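Local coordinates for galactose-binding like protein (Bacteroides thetaiotaomicron, PDB 7M1A), which binds calcium through this C-terminal galactose-binding-like domain and, as a SusE-like protein, probably takes part in glycan binding, with a potential degradative capacity, at the calcium ion site and the interface of chains A and B. Sequence-based numbering; all coordinates share one arbitrary frame. Chains: chain A/B, Galactose-binding like protein.

Contact 1: the calcium ion site. Residues chain A 5, 28-29, 31-35, 41-43, 171-172. With CA (calcium ion), chain C.
OE2, the carboxylate oxygen of A:Glu172 that faces away from the calcium, is gripped by at least two donors. The ammonium NZ of A:Lys5 forms a salt bridge to A:Glu172 OE2 at 2.7 Å, on the anti lone pair, while the amide N of A:Gly32 meets this oxygen from above the carboxylate plane. With CG anti to the backbone N (chi1 -169°) and the chain bent at chi2, A:Glu172 presents OE1 to CA at 2.3 Å. The shell is near octahedral: the other ligands seen are the carbonyl oxygens of A:Tyr28, A:Thr171 and A:Arg33, the amide oxygen of A:Asn31 and water 1. This suggests a structural ion tying the 3-10 helix 26-30 and the loop after it to the start of strand 172-176. The crowded first torsion of A:Asn31 (chi1 72°) points OD1 at the ion; the N of A:Arg33 also donates to A:Asn31 OD1, above its carbonyl plane. The amide ND2 donates in plane to a lone pair of A:Gly42 O, fixing the amide flip. Water 1 is held by A:Ser35 OG at 2.7 Å. A:Thr171 OG1 also touches water 1, accepts from A:Ser35 N at 2.9 Å, and donates almost along the C=O axis of A:Val43 O, at 2.7 Å.

Contact 2: the interface of chains A and B. Residues chain A 12, 18, 20, 24-25; chain B 18, 20, 24-25.
Loops flanking the short 3-10 helix 21-23 of each chain meet here around the two-fold axis, forming a polar, water-filled patch. The side chains of A:Arg18 and B:Arg18 both start with CG anti to the carbonyl carbon and run extended from CG to NE, so that each guanidinium arrives end-on at the Gly24 carbonyl of the other chain. On one side NH1 of A:Arg18 lies 3.0 Å from B:Gly24 O, nearly along the C=O axis (162°), and NH2 of A:Arg18 reaches the same oxygen at 3.1 Å from above the carbonyl plane. One acceptor thus takes two donors; neither bond is straight, but both lie close to the guanidinium plane, which limits its rotation. At the centre, the carboxylates of A:Asp20 and B:Asp20 are nearly coplanar, 13° apart, with A:Asp20 OD2 and B:Asp20 OD2 separated by 3.6 Å. Waters 2, 3 and 4 each bridge these two oxygens, and the arginines probably ease the like charge: B:Arg18 NH1 forms a long salt bridge to A:Asp20 OD2 at 3.8 Å. Nearby, B:Lys25 crosses A:Tyr12 obliquely, its CE 3.8 Å from A:Tyr12 CG. The patch occupies loop residues between strand 9-11 and the 3-10 helix 26-30, at a chain boundary whose biological role the structure alone does not show.

Contact 3: the interface of chains A and B. Residues chain A 9-12, 25, 27; chain B 9-12, 25, 27.
Residues 9-11 of each chain are extended (phi/psi -62°/145° at A:Glu10), and the two short strands are joined across the two-fold axis through water. Water 5 lies 2.9 Å from A:Glu10 N and 2.7 Å from B:Glu10 O, and it also contacts the carboxylate OE2 of A:Glu27; water 6 does the same with the chains exchanged. The A:Glu10 side chain leaves with CG anti to the backbone N, then bends at chi2 (-92°) to cross B:Glu27 obliquely. Their carboxylates approach with A:Glu10 OE1 and B:Glu27 OE2 at 2.4 Å. Two ionised groups would repel at this distance; the pair makes sense as a short hydrogen bond if one carboxyl group carries a proton, which is not seen. B:Lys25 ties the outer oxygens together: its NZ lies 2.8 Å from A:Glu10 OE2, met from above the carboxylate plane, and 2.7 Å from B:Glu27 OE1, on the syn lone pair. One ammonium can balance one of the two carboxylate charges in each half, so a proton on the other would be plausible. B:Glu27 also lays its carboxylate carbon CD against A:Tyr12 CB. Apolar contacts flank this charged core. A:Arg9 CB and B:Arg9 CB touch at 3.8 Å, and the two guanidiniums are turned perpendicular to each other. Bent at chi3, selenomethionine B:Met11 sets its methyl CE over the centre of the A:Arg9 guanidinium face, 3.7 Å from A:Arg9 CZ.

Contact 1: the calcium ion site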
# COMPACT_ATOMS: atom_id res chain seq x y z
N LYS A 5 13.34 -8.57 2.77
CA LYS A 5 12.20 -7.65 3.02
C LYS A 5 12.14 -6.48 2.04
O LYS A 5 11.06 -5.92 1.87
CB LYS A 5 12.22 -7.11 4.45
CG LYS A 5 11.98 -8.20 5.48
CD LYS A 5 12.18 -7.70 6.90
CE LYS A 5 11.73 -8.75 7.91
NZ LYS A 5 11.98 -8.30 9.30
N TYR A 28 5.84 -0.54 7.33
CA TYR A 28 6.62 -0.41 8.56
C TYR A 28 6.82 -1.73 9.30
O TYR A 28 7.67 -1.75 10.24
CB TYR A 28 5.94 0.64 9.47
CG TYR A 28 5.88 2.05 8.92
CD1 TYR A 28 6.71 2.50 7.88
CD2 TYR A 28 4.95 2.95 9.43
CE1 TYR A 28 6.59 3.79 7.41
CE2 TYR A 28 4.85 4.28 9.01
CZ TYR A 28 5.72 4.69 8.04
OH TYR A 28 5.56 5.95 7.53
N VAL A 29 6.04 -2.79 8.94
CA VAL A 29 6.23 -4.07 9.63
C VAL A 29 7.22 -4.95 8.88
O VAL A 29 7.46 -6.06 9.30
CB VAL A 29 4.93 -4.81 9.97
CG1 VAL A 29 4.01 -3.91 10.79
CG2 VAL A 29 4.23 -5.43 8.75
N ASN A 31 10.32 -3.16 7.79
CA ASN A 31 11.42 -2.21 7.67
C ASN A 31 12.67 -2.64 8.42
O ASN A 31 13.60 -1.87 8.41
CB ASN A 31 10.90 -0.79 7.95
CG ASN A 31 10.59 -0.58 9.43
OD1 ASN A 31 10.71 -1.51 10.24
ND2 ASN A 31 10.04 0.59 9.77
N GLY A 32 12.70 -3.83 9.04
CA GLY A 32 13.88 -4.32 9.77
C GLY A 32 14.02 -3.70 11.16
O GLY A 32 15.10 -3.91 11.77
N ARG A 33 13.03 -2.86 11.55
CA ARG A 33 13.16 -2.22 12.86
C ARG A 33 12.04 -2.73 13.75
O ARG A 33 10.86 -2.82 13.38
CB ARG A 33 13.08 -0.67 12.77
CG ARG A 33 14.26 -0.13 11.99
CD ARG A 33 14.31 1.39 12.13
NE ARG A 33 13.35 1.77 10.99
CZ ARG A 33 13.65 2.03 9.66
NH1 ARG A 33 14.80 1.66 9.11
NH2 ARG A 33 12.70 2.59 8.88
N ILE A 34 12.42 -3.09 15.00
CA ILE A 34 11.46 -3.53 15.99
C ILE A 34 11.33 -2.35 16.95
O ILE A 34 12.27 -2.03 17.71
CB ILE A 34 11.95 -4.82 16.71
CG1 ILE A 34 11.97 -6.01 15.73
CG2 ILE A 34 11.08 -5.14 17.93
CD1 ILE A 34 12.90 -7.11 16.21
N SER A 35 10.22 -1.61 16.82
CA SER A 35 10.11 -0.23 17.32
C SER A 35 9.12 -0.10 18.47
O SER A 35 8.29 -1.02 18.70
CB SER A 35 9.73 0.76 16.22
OG SER A 35 10.55 0.58 15.10
N GLY A 41 11.08 6.64 11.95
CA GLY A 41 11.24 5.68 10.84
C GLY A 41 10.03 4.76 10.67
O GLY A 41 10.15 3.78 9.87
N GLY A 42 8.84 5.09 11.28
CA GLY A 42 7.60 4.31 11.05
C GLY A 42 7.56 3.17 12.08
O GLY A 42 8.39 2.26 12.03
N VAL A 43 6.61 3.26 13.01
CA VAL A 43 6.56 2.33 14.14
C VAL A 43 5.92 0.98 13.83
O VAL A 43 6.34 -0.05 14.38
CB VAL A 43 5.85 3.03 15.33
CG1 VAL A 43 5.55 2.11 16.51
CG2 VAL A 43 6.68 4.27 15.77
N THR A 171 4.75 -4.09 15.32
CA THR A 171 5.85 -3.32 14.78
C THR A 171 6.63 -4.04 13.67
O THR A 171 7.22 -3.31 12.81
CB THR A 171 6.82 -2.83 15.87
OG1 THR A 171 7.86 -2.04 15.26
CG2 THR A 171 7.52 -3.96 16.62
N GLU A 172 6.76 -5.38 13.66
CA GLU A 172 7.64 -6.03 12.68
C GLU A 172 7.23 -7.49 12.58
O GLU A 172 6.81 -8.09 13.59
CB GLU A 172 9.13 -5.96 13.11
CG GLU A 172 10.14 -6.38 12.05
CD GLU A 172 10.22 -5.47 10.82
OE1 GLU A 172 9.65 -4.36 10.83
OE2 GLU A 172 10.93 -5.84 9.88
CA CA C . 9.11 -2.38 11.88
O HOH W 1 9.19 -0.27 12.91

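Contact 2: the interface of chains A and B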
# COMPACT_ATOMS: atom_id res chain seq x y z
N TYR A 12 -3.89 -4.88 -1.38
CA TYR A 12 -5.12 -4.39 -0.76
C TYR A 12 -6.24 -5.04 -1.54
O TYR A 12 -6.47 -4.69 -2.72
CB TYR A 12 -5.28 -2.87 -0.80
CG TYR A 12 -6.48 -2.48 0.04
CD1 TYR A 12 -6.46 -2.53 1.46
CD2 TYR A 12 -7.70 -2.19 -0.61
CE1 TYR A 12 -7.61 -2.25 2.20
CE2 TYR A 12 -8.84 -1.90 0.14
CZ TYR A 12 -8.79 -1.97 1.53
OH TYR A 12 -9.92 -1.76 2.24
N ARG A 18 -7.98 -1.50 6.54
CA ARG A 18 -6.94 -0.50 6.44
C ARG A 18 -6.05 -0.58 7.69
O ARG A 18 -6.52 -0.95 8.79
CB ARG A 18 -7.55 0.90 6.34
CG ARG A 18 -8.27 1.03 5.01
CD ARG A 18 -8.72 2.43 4.74
NE ARG A 18 -9.43 2.53 3.47
CZ ARG A 18 -9.00 3.08 2.36
NH1 ARG A 18 -7.72 3.39 2.22
NH2 ARG A 18 -9.85 3.19 1.37
N ASP A 20 -3.60 1.90 8.61
CA ASP A 20 -2.87 3.17 8.63
C ASP A 20 -3.31 4.12 9.75
O ASP A 20 -3.03 5.31 9.66
CB ASP A 20 -2.90 3.83 7.24
CG ASP A 20 -2.26 2.93 6.17
OD1 ASP A 20 -1.58 1.94 6.43
OD2 ASP A 20 -2.41 3.27 5.02
N GLY A 24 0.34 4.79 10.97
CA GLY A 24 0.88 3.49 10.60
C GLY A 24 0.92 3.29 9.09
O GLY A 24 0.36 4.07 8.34
N LYS A 25 1.63 2.24 8.69
CA LYS A 25 1.73 1.86 7.28
C LYS A 25 2.22 0.43 7.25
O LYS A 25 3.02 -0.03 8.06
CB LYS A 25 2.82 2.70 6.55
CG LYS A 25 2.56 2.66 5.05
CD LYS A 25 1.38 3.47 4.58
CE LYS A 25 1.17 3.21 3.06
NZ LYS A 25 1.02 1.76 2.66
N ARG B 18 0.57 10.31 1.39
CA ARG B 18 -0.54 9.36 1.49
C ARG B 18 -1.60 9.69 0.46
O ARG B 18 -1.82 10.84 0.14
CB ARG B 18 -1.10 9.39 2.92
CG ARG B 18 -0.08 8.77 3.88
CD ARG B 18 -0.61 8.70 5.30
NE ARG B 18 0.39 8.29 6.31
CZ ARG B 18 0.60 7.03 6.74
NH1 ARG B 18 -0.11 6.04 6.23
NH2 ARG B 18 1.47 6.79 7.68
N ASP B 20 -4.87 8.16 0.44
CA ASP B 20 -6.03 7.37 0.89
C ASP B 20 -7.12 8.30 1.45
O ASP B 20 -7.98 7.87 2.18
CB ASP B 20 -5.60 6.33 1.94
CG ASP B 20 -4.63 5.31 1.35
OD1 ASP B 20 -4.48 5.19 0.09
OD2 ASP B 20 -3.92 4.72 2.15
N GLY B 24 -9.94 6.81 -0.74
CA GLY B 24 -9.11 6.40 -1.88
C GLY B 24 -8.13 5.31 -1.47
O GLY B 24 -7.92 4.99 -0.29
N LYS B 25 -7.46 4.73 -2.48
CA LYS B 25 -6.43 3.71 -2.32
C LYS B 25 -5.62 3.70 -3.58
O LYS B 25 -6.17 3.78 -4.69
CB LYS B 25 -7.03 2.32 -2.01
CG LYS B 25 -5.99 1.41 -1.42
CD LYS B 25 -5.59 1.73 0.05
CE LYS B 25 -4.52 0.74 0.52
NZ LYS B 25 -3.23 0.85 -0.26
O HOH W 2 -2.12 2.57 2.29
O HOH W 3 -5.43 3.26 3.90
O HOH W 4 -2.14 5.79 4.20

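Contact 3: the interface of chains A and B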
# COMPACT_ATOMS: atom_id res chain seq x y z
N ARG A 9 5.82 -6.42 -0.67
CA ARG A 9 4.95 -5.37 -1.16
C ARG A 9 3.58 -5.44 -0.52
O ARG A 9 3.01 -6.54 -0.37
CB ARG A 9 4.74 -5.49 -2.68
CG ARG A 9 6.03 -5.30 -3.46
CD ARG A 9 6.54 -3.88 -3.56
NE ARG A 9 7.68 -3.75 -4.38
CZ ARG A 9 8.95 -3.77 -3.95
NH1 ARG A 9 9.23 -3.95 -2.69
NH2 ARG A 9 9.94 -3.61 -4.80
N GLU A 10 3.04 -4.28 -0.12
CA GLU A 10 1.66 -4.19 0.36
C GLU A 10 0.72 -4.59 -0.78
O GLU A 10 1.00 -4.36 -1.95
CB GLU A 10 1.45 -2.75 0.83
CG GLU A 10 0.09 -2.42 1.37
CD GLU A 10 -0.94 -1.89 0.42
OE1 GLU A 10 -0.76 -2.15 -0.80
OE2 GLU A 10 -1.95 -1.41 0.90
N MSE A 11 -0.39 -5.25 -0.40
CA MSE A 11 -1.52 -5.46 -1.30
C MSE A 11 -2.77 -4.93 -0.62
O MSE A 11 -2.79 -4.73 0.61
CB MSE A 11 -1.64 -6.92 -1.65
CG MSE A 11 -0.42 -7.41 -2.41
SE MSE A 11 -0.62 -9.24 -3.05
CE MSE A 11 -1.90 -8.88 -4.45
N TYR A 12 -3.89 -4.88 -1.38
CA TYR A 12 -5.12 -4.39 -0.76
C TYR A 12 -6.24 -5.04 -1.54
O TYR A 12 -6.47 -4.69 -2.72
CB TYR A 12 -5.28 -2.87 -0.80
CG TYR A 12 -6.48 -2.48 0.04
CD1 TYR A 12 -6.46 -2.53 1.46
CD2 TYR A 12 -7.70 -2.19 -0.61
CE1 TYR A 12 -7.61 -2.25 2.20
CE2 TYR A 12 -8.84 -1.90 0.14
CZ TYR A 12 -8.79 -1.97 1.53
OH TYR A 12 -9.92 -1.76 2.24
N LYS A 25 1.63 2.24 8.69
CA LYS A 25 1.73 1.86 7.28
C LYS A 25 2.22 0.43 7.25
O LYS A 25 3.02 -0.03 8.06
CB LYS A 25 2.82 2.70 6.55
CG LYS A 25 2.56 2.66 5.05
CD LYS A 25 1.38 3.47 4.58
CE LYS A 25 1.17 3.21 3.06
NZ LYS A 25 1.02 1.76 2.66
N GLU A 27 4.18 -1.11 5.27
CA GLU A 27 5.60 -1.31 5.00
C GLU A 27 6.41 -1.17 6.29
O GLU A 27 7.54 -1.60 6.32
CB GLU A 27 6.06 -0.23 4.00
CG GLU A 27 5.55 -0.42 2.55
CD GLU A 27 4.15 0.01 2.23
OE1 GLU A 27 3.37 0.49 3.11
OE2 GLU A 27 3.85 -0.04 0.98
N ARG B 9 2.13 -3.06 -7.84
CA ARG B 9 2.11 -3.07 -6.38
C ARG B 9 2.39 -1.66 -5.86
O ARG B 9 3.28 -0.96 -6.37
CB ARG B 9 3.17 -3.98 -5.74
CG ARG B 9 3.04 -5.44 -6.15
CD ARG B 9 1.83 -6.10 -5.45
NE ARG B 9 1.75 -7.51 -5.75
CZ ARG B 9 0.98 -8.06 -6.68
NH1 ARG B 9 0.17 -7.31 -7.40
NH2 ARG B 9 1.03 -9.37 -6.86
N GLU B 10 1.58 -1.24 -4.86
CA GLU B 10 1.87 -0.01 -4.12
C GLU B 10 3.23 -0.10 -3.43
O GLU B 10 3.67 -1.17 -3.05
CB GLU B 10 0.71 0.16 -3.12
CG GLU B 10 0.76 1.44 -2.24
CD GLU B 10 1.42 1.29 -0.88
OE1 GLU B 10 2.23 0.34 -0.75
OE2 GLU B 10 1.27 2.22 -0.11
N MSE B 11 3.91 1.05 -3.36
CA MSE B 11 5.10 1.16 -2.51
C MSE B 11 4.89 2.42 -1.66
O MSE B 11 4.01 3.25 -1.91
CB MSE B 11 6.36 1.33 -3.36
CG MSE B 11 6.59 0.06 -4.12
SE MSE B 11 8.28 0.10 -5.14
CE MSE B 11 9.44 -0.15 -3.60
N TYR B 12 5.77 2.60 -0.69
CA TYR B 12 5.66 3.74 0.21
C TYR B 12 7.07 4.06 0.67
O TYR B 12 7.61 3.31 1.52
CB TYR B 12 4.72 3.54 1.39
CG TYR B 12 4.50 4.86 2.10
CD1 TYR B 12 3.69 5.88 1.56
CD2 TYR B 12 5.23 5.18 3.25
CE1 TYR B 12 3.61 7.16 2.13
CE2 TYR B 12 5.06 6.39 3.89
CZ TYR B 12 4.32 7.39 3.29
OH TYR B 12 4.31 8.66 3.78
N LYS B 25 -7.46 4.73 -2.48
CA LYS B 25 -6.43 3.71 -2.32
C LYS B 25 -5.62 3.70 -3.58
O LYS B 25 -6.17 3.78 -4.69
CB LYS B 25 -7.03 2.32 -2.01
CG LYS B 25 -5.99 1.41 -1.42
CD LYS B 25 -5.59 1.73 0.05
CE LYS B 25 -4.52 0.74 0.52
NZ LYS B 25 -3.23 0.85 -0.26
N GLU B 27 -4.29 1.21 -5.17
CA GLU B 27 -4.64 0.11 -6.05
C GLU B 27 -5.86 0.47 -6.90
O GLU B 27 -6.05 -0.14 -7.93
CB GLU B 27 -4.92 -1.15 -5.23
CG GLU B 27 -3.68 -1.73 -4.56
CD GLU B 27 -3.15 -1.17 -3.26
OE1 GLU B 27 -3.66 -0.15 -2.78
OE2 GLU B 27 -2.27 -1.88 -2.70
O HOH W 5 4.78 -2.01 -0.72
O HOH W 6 -0.37 -3.27 -4.05

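Contacts 2 and 3 adjoin, the centres of their C-alpha atoms about 8 Å apart, and share A:Tyr12, A:Lys25 and B:Lys25, so they are neighbouring patches of one two-fold interface. Contact 1 lies about 16 Å from contact 2 and about 15 Å from contact 3, measured between the same kind of centres, and belongs to a single chain. The 3-10 helix 26-30 links it to the interface: A:Tyr28 serves contact 1 and A:Glu27 serves contact 3. Calcium may therefore help to order the segment that supports pairing, although the deposited dimer need not be the biological assembly.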